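Local coordinates for D-3-phosphoglycerate dehydrogenase oxidoreductase protein (Ralstonia solanacearum, PDB 3GG9) that probably acts as an NAD-dependent D-3-phosphoglycerate dehydrogenase, a member of the D-isomer specific 2-hydroxyacid dehydrogenase family, at residues G160-I165 with E214-L219; A273-F278 with E293-T298. All blocks are in the same frame, centred on the assembly; numbering follows the deposited sequence.

Interaction 1. Residues G160-I165 with E214-L219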
loop_
_atom_site.group_PDB
_atom_site.type_symbol
_atom_site.label_atom_id
_atom_site.label_comp_id
_atom_site.label_asym_id
_atom_site.label_seq_id
_atom_site.Cartn_x
_atom_site.Cartn_y
_atom_site.Cartn_z
ATOM N N GLY A 160 5.151 12.839 -10.756
ATOM C CA GLY A 160 5.422 13.217 -12.137
ATOM C C GLY A 160 4.802 12.298 -13.169
ATOM O O GLY A 160 4.975 12.514 -14.362
ATOM N N GLN A 161 4.095 11.263 -12.706
ATOM C CA GLN A 161 3.343 10.361 -13.566
ATOM C C GLN A 161 1.896 10.805 -13.734
ATOM O O GLN A 161 1.400 11.669 -13.021
ATOM C CB GLN A 161 3.366 8.948 -12.987
ATOM C CG GLN A 161 4.756 8.408 -12.845
ATOM C CD GLN A 161 5.191 7.693 -14.089
ATOM O OE1 GLN A 161 4.875 6.516 -14.279
ATOM N NE2 GLN A 161 5.911 8.401 -14.962
ATOM N N THR A 162 1.225 10.213 -14.708
ATOM C CA THR A 162 -0.158 10.557 -14.999
ATOM C C THR A 162 -1.170 9.612 -14.352
ATOM O O THR A 162 -1.169 8.385 -14.593
ATOM C CB THR A 162 -0.398 10.718 -16.535
ATOM O OG1 THR A 162 0.439 11.768 -17.049
ATOM C CG2 THR A 162 -1.842 11.073 -16.830
ATOM N N LEU A 163 -2.032 10.205 -13.534
ATOM C CA LEU A 163 -3.181 9.537 -12.923
ATOM C C LEU A 163 -4.470 9.857 -13.681
ATOM O O LEU A 163 -4.917 11.013 -13.708
ATOM C CB LEU A 163 -3.320 9.969 -11.458
ATOM C CG LEU A 163 -4.528 9.442 -10.668
ATOM C CD1 LEU A 163 -4.503 7.907 -10.545
ATOM C CD2 LEU A 163 -4.667 10.113 -9.286
ATOM N N GLY A 164 -5.055 8.834 -14.313
ATOM C CA GLY A 164 -6.383 8.943 -14.911
ATOM C C GLY A 164 -7.494 8.594 -13.917
ATOM O O GLY A 164 -7.458 7.549 -13.251
ATOM N N ILE A 165 -8.446 9.505 -13.763
ATOM C CA ILE A 165 -9.617 9.274 -12.917
ATOM C C ILE A 165 -10.849 9.186 -13.807
ATOM O O ILE A 165 -11.280 10.184 -14.395
ATOM C CB ILE A 165 -9.765 10.371 -11.813
ATOM C CG1 ILE A 165 -8.526 10.408 -10.893
ATOM C CG2 ILE A 165 -11.057 10.191 -11.034
ATOM C CD1 ILE A 165 -8.227 9.087 -10.153
ATOM N N GLU A 214 -4.953 5.994 -23.037
ATOM C CA GLU A 214 -3.643 6.121 -23.675
ATOM C C GLU A 214 -2.574 6.745 -22.781
ATOM O O GLU A 214 -1.436 6.256 -22.720
ATOM C CB GLU A 214 -3.774 6.944 -24.967
ATOM C CG GLU A 214 -4.362 6.146 -26.124
ATOM C CD GLU A 214 -4.922 6.983 -27.287
ATOM O OE1 GLU A 214 -5.105 8.218 -27.167
ATOM O OE2 GLU A 214 -5.199 6.367 -28.338
ATOM N N GLN A 215 -2.962 7.814 -22.080
ATOM C CA GLN A 215 -2.033 8.661 -21.331
ATOM C C GLN A 215 -1.732 8.275 -19.880
ATOM O O GLN A 215 -0.668 8.629 -19.364
ATOM C CB GLN A 215 -2.550 10.094 -21.330
ATOM C CG GLN A 215 -2.432 10.821 -22.665
ATOM C CD GLN A 215 -2.983 12.225 -22.554
ATOM O OE1 GLN A 215 -2.233 13.187 -22.400
ATOM N NE2 GLN A 215 -4.305 12.341 -22.557
ATOM N N SER A 216 -2.654 7.579 -19.214
ATOM C CA SER A 216 -2.521 7.324 -17.779
ATOM C C SER A 216 -1.459 6.291 -17.457
ATOM O O SER A 216 -1.396 5.241 -18.094
ATOM C CB SER A 216 -3.850 6.861 -17.187
ATOM O OG SER A 216 -4.864 7.821 -17.384
ATOM N N ASP A 217 -0.630 6.581 -16.463
ATOM C CA ASP A 217 0.285 5.576 -15.928
ATOM C C ASP A 217 -0.461 4.722 -14.901
ATOM O O ASP A 217 -0.176 3.544 -14.717
ATOM C CB ASP A 217 1.524 6.250 -15.323
ATOM C CG ASP A 217 2.324 7.028 -16.360
ATOM O OD1 ASP A 217 2.914 6.393 -17.266
ATOM O OD2 ASP A 217 2.359 8.277 -16.284
ATOM N N VAL A 218 -1.422 5.350 -14.232
ATOM C CA VAL A 218 -2.324 4.688 -13.303
ATOM C C VAL A 218 -3.713 5.179 -13.697
ATOM O O VAL A 218 -3.945 6.380 -13.841
ATOM C CB VAL A 218 -1.980 5.066 -11.820
ATOM C CG1 VAL A 218 -3.055 4.594 -10.847
ATOM C CG2 VAL A 218 -0.588 4.533 -11.411
ATOM N N LEU A 219 -4.635 4.249 -13.912
ATOM C CA LEU A 219 -6.005 4.627 -14.228
ATOM C C LEU A 219 -6.931 4.000 -13.203
ATOM O O LEU A 219 -6.985 2.772 -13.040
ATOM C CB LEU A 219 -6.387 4.229 -15.662
ATOM C CG LEU A 219 -7.689 4.829 -16.231
ATOM C CD1 LEU A 219 -7.594 4.862 -17.745
ATOM C CD2 LEU A 219 -8.978 4.115 -15.786
#
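Asp217 reaches back across the start of two neighbouring parallel strands and bonds Thr162 through both its backbone N and its carboxylate, while Gln161 packs on the carboxylate. Its CB lies 3.5 Å from Thr162 O and about as close to Gln161 OE1. CG, anti to its own carbonyl carbon (chi1 -62°), comes within 3.3 Å of Gln161 OE1. OD2 then accepts a nearly straight bond from Thr162 N, 2.7 Å long with 176° at the hydrogen, using the lone pair turned away from OD1. OD1 itself goes to a salt bridge with Lys242, which probably offsets the charge of the carboxylate. The Gln161 chain, bent at chi2, lays its amide on the carboxylate with the two planes 15° apart; Arg156 makes a weak hydrogen bond to OE1.

Thr162 O takes two donors: Asp217 N in the shorter but bent bond, at 2.7 Å, and Val218 N in the straighter one, at 3.1 Å. This fork lies just where the chain leaves helix 209-215 and turns into strand 218-221. Regular parallel pairing follows, with Gly164 N bonded to Val218 O at 2.7 Å. Because Gly164 carries no side chain, Ser216 OG can sit 3.1 Å from its CA; that hydroxyl is hydrogen-bonded to Leu212 O. Thr162 OG1 bonds instead to Asn185 on the adjacent strand.

Leu163 CD1 meets Val218 CG1 at 3.6 Å. These two side chains share the sheet face covered by helix 109-123, Leu163 against Trp116 and Val218 against Val119 and Gln123. Leu219 points to the other face, onto helix 209-215. Strand 218-221 is the middle strand of the Rossmann-type sheet, 162-166 lies beside it, and 185-189 flanks 162-166 on its far side.

Interaction 2. Residues A273-F278 with E293-T298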
loop_
_atom_site.group_PDB
_atom_site.type_symbol
_atom_site.label_atom_id
_atom_site.label_comp_id
_atom_site.label_asym_id
_atom_site.label_seq_id
_atom_site.Cartn_x
_atom_site.Cartn_y
_atom_site.Cartn_z
ATOM N N ALA A 273 -2.852 -4.851 -13.013
ATOM C CA ALA A 273 -4.101 -4.438 -12.424
ATOM C C ALA A 273 -4.136 -4.600 -10.899
ATOM O O ALA A 273 -3.422 -5.424 -10.324
ATOM C CB ALA A 273 -5.249 -5.140 -13.073
ATOM N N ALA A 274 -4.960 -3.782 -10.252
ATOM C CA ALA A 274 -5.260 -3.967 -8.841
ATOM C C ALA A 274 -6.778 -3.851 -8.695
ATOM O O ALA A 274 -7.377 -2.860 -9.112
ATOM C CB ALA A 274 -4.516 -2.930 -7.971
ATOM N N ILE A 275 -7.414 -4.901 -8.184
ATOM C CA ILE A 275 -8.878 -4.932 -8.129
ATOM C C ILE A 275 -9.378 -5.346 -6.742
ATOM O O ILE A 275 -8.737 -6.128 -6.037
ATOM C CB ILE A 275 -9.535 -5.798 -9.266
ATOM C CG1 ILE A 275 -9.184 -7.277 -9.130
ATOM C CG2 ILE A 275 -9.199 -5.287 -10.707
ATOM C CD1 ILE A 275 -10.300 -8.060 -8.608
ATOM N N ASP A 276 -10.555 -4.854 -6.386
ATOM C CA ASP A 276 -11.127 -5.125 -5.067
ATOM C C ASP A 276 -12.501 -5.772 -5.212
ATOM O O ASP A 276 -13.106 -6.146 -4.244
ATOM C CB ASP A 276 -11.190 -3.819 -4.252
ATOM C CG ASP A 276 -11.680 -4.026 -2.814
ATOM O OD1 ASP A 276 -11.038 -4.791 -2.065
ATOM O OD2 ASP A 276 -12.705 -3.401 -2.422
ATOM N N VAL A 277 -12.960 -5.966 -6.443
ATOM C CA VAL A 277 -14.343 -6.353 -6.669
ATOM C C VAL A 277 -14.409 -7.424 -7.751
ATOM O O VAL A 277 -13.661 -7.369 -8.733
ATOM C CB VAL A 277 -15.229 -5.133 -7.101
ATOM C CG1 VAL A 277 -15.438 -4.188 -5.933
ATOM C CG2 VAL A 277 -14.604 -4.389 -8.313
ATOM N N PHE A 278 -15.299 -8.384 -7.549
ATOM C CA PHE A 278 -15.494 -9.497 -8.476
ATOM C C PHE A 278 -16.971 -9.630 -8.857
ATOM O O PHE A 278 -17.840 -9.180 -8.109
ATOM C CB PHE A 278 -15.039 -10.791 -7.814
ATOM C CG PHE A 278 -13.561 -10.853 -7.534
ATOM C CD1 PHE A 278 -12.699 -11.502 -8.425
ATOM C CD2 PHE A 278 -13.029 -10.286 -6.377
ATOM C CE1 PHE A 278 -11.337 -11.581 -8.169
ATOM C CE2 PHE A 278 -11.657 -10.339 -6.115
ATOM C CZ PHE A 278 -10.813 -11.008 -7.002
ATOM N N GLU A 293 0.379 -13.090 -11.598
ATOM C CA GLU A 293 1.370 -12.305 -10.846
ATOM C C GLU A 293 1.235 -10.787 -11.066
ATOM O O GLU A 293 1.605 -9.994 -10.195
ATOM C CB GLU A 293 2.795 -12.767 -11.171
ATOM C CG GLU A 293 3.269 -12.482 -12.605
ATOM C CD GLU A 293 4.769 -12.705 -12.815
ATOM O OE1 GLU A 293 5.513 -12.934 -11.826
ATOM O OE2 GLU A 293 5.198 -12.646 -13.988
ATOM N N ASN A 294 0.701 -10.397 -12.226
ATOM C CA ASN A 294 0.440 -8.970 -12.524
ATOM C C ASN A 294 -0.998 -8.520 -12.217
ATOM O O ASN A 294 -1.463 -7.513 -12.745
ATOM C CB ASN A 294 0.826 -8.621 -13.968
ATOM C CG ASN A 294 0.088 -9.464 -14.991
ATOM O OD1 ASN A 294 -0.307 -10.599 -14.711
ATOM N ND2 ASN A 294 -0.087 -8.921 -16.186
ATOM N N CYS A 295 -1.696 -9.260 -11.360
ATOM C CA CYS A 295 -2.914 -8.737 -10.728
ATOM C C CYS A 295 -2.781 -8.826 -9.220
ATOM O O CYS A 295 -2.356 -9.841 -8.691
ATOM C CB CYS A 295 -4.182 -9.465 -11.189
ATOM S SG CYS A 295 -5.726 -8.495 -10.931
ATOM N N ILE A 296 -3.104 -7.736 -8.539
ATOM C CA ILE A 296 -3.246 -7.760 -7.090
ATOM C C ILE A 296 -4.741 -7.696 -6.785
ATOM O O ILE A 296 -5.420 -6.755 -7.193
ATOM C CB ILE A 296 -2.459 -6.601 -6.451
ATOM C CG1 ILE A 296 -0.953 -6.881 -6.618
ATOM C CG2 ILE A 296 -2.837 -6.422 -4.970
ATOM C CD1 ILE A 296 -0.088 -5.683 -6.570
ATOM N N CYS A 297 -5.251 -8.706 -6.094
ATOM C CA CYS A 297 -6.687 -8.796 -5.786
ATOM C C CYS A 297 -6.902 -8.831 -4.298
ATOM O O CYS A 297 -6.306 -9.668 -3.595
ATOM C CB CYS A 297 -7.287 -10.067 -6.365
ATOM S SG CYS A 297 -7.013 -10.326 -8.113
ATOM N N THR A 298 -7.742 -7.915 -3.815
ATOM C CA THR A 298 -8.187 -7.926 -2.441
ATOM C C THR A 298 -9.659 -8.278 -2.410
ATOM O O THR A 298 -10.395 -8.036 -3.392
ATOM C CB THR A 298 -8.004 -6.529 -1.804
ATOM O OG1 THR A 298 -8.551 -5.578 -2.711
ATOM C CG2 THR A 298 -6.536 -6.259 -1.595
#
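Asp276 OD1 is held by two donors, Thr298 OG1 at 2.7 Å and the backbone N of Ile301, while OD2 takes Gly302 N. This buried carboxylate lies just beyond the ends of strands 272-275 and 295-297, the last two parallel strands of the Rossmann-type sheet. Asp276 CG stands anti to the backbone N (chi1 -176°), which brings OD1 across to Thr298; the lone pair it offers OG1 points away from OD2. The carboxylate thereby ties the end of one strand to the loop that follows the other.

Strands 273-275 and 295-297 run nearly parallel, 11° apart. Ala273 N bonds to Asn294 O, Ile296 N to Ala273 O at 2.9 Å, Ile275 N to Ile296 O, and Thr298 N to Ile275 O at 3.0 Å.

Ala274 and Ile296 lie on the side of helix 109-123, touching Leu118 and Ala122. Ala273, Cys295, Ile275 and Cys297 take the other, where Met261 of helix 260-267 packs on Ala273 and Ile275. Val130 and Leu133 of the second subunit reach Ile296 and Cys297.

Beyond the strand, the edge of the Phe278 ring meets Cys297, CZ to CB at 3.7 Å; Cys297 SG lies obliquely 5.3 Å from the ring centroid, and Ile275 CD1 sits 3.4 Å above one ring face, offset toward the rim.

Overall arrangement
Both interactions belong to the same seven-stranded parallel sheet of the NAD-binding domain. Interaction 1 joins strands 162-166 and 218-221 in its middle; interaction 2 joins strands 272-275 and 295-297, the latter an outermost strand within the chain. Strand 246-249 lies between the two pairs. Their centres are 18 Å apart, their nearest atoms about 7 Å, and they do not touch. Helix 109-123 packs against both along one face of the sheet. In sequence they come in series, interaction 1 being complete before interaction 2 begins. One therefore joins the first strand of the Rossmann-type sheet to its fourth, and the other finishes its edge, next to the second subunit.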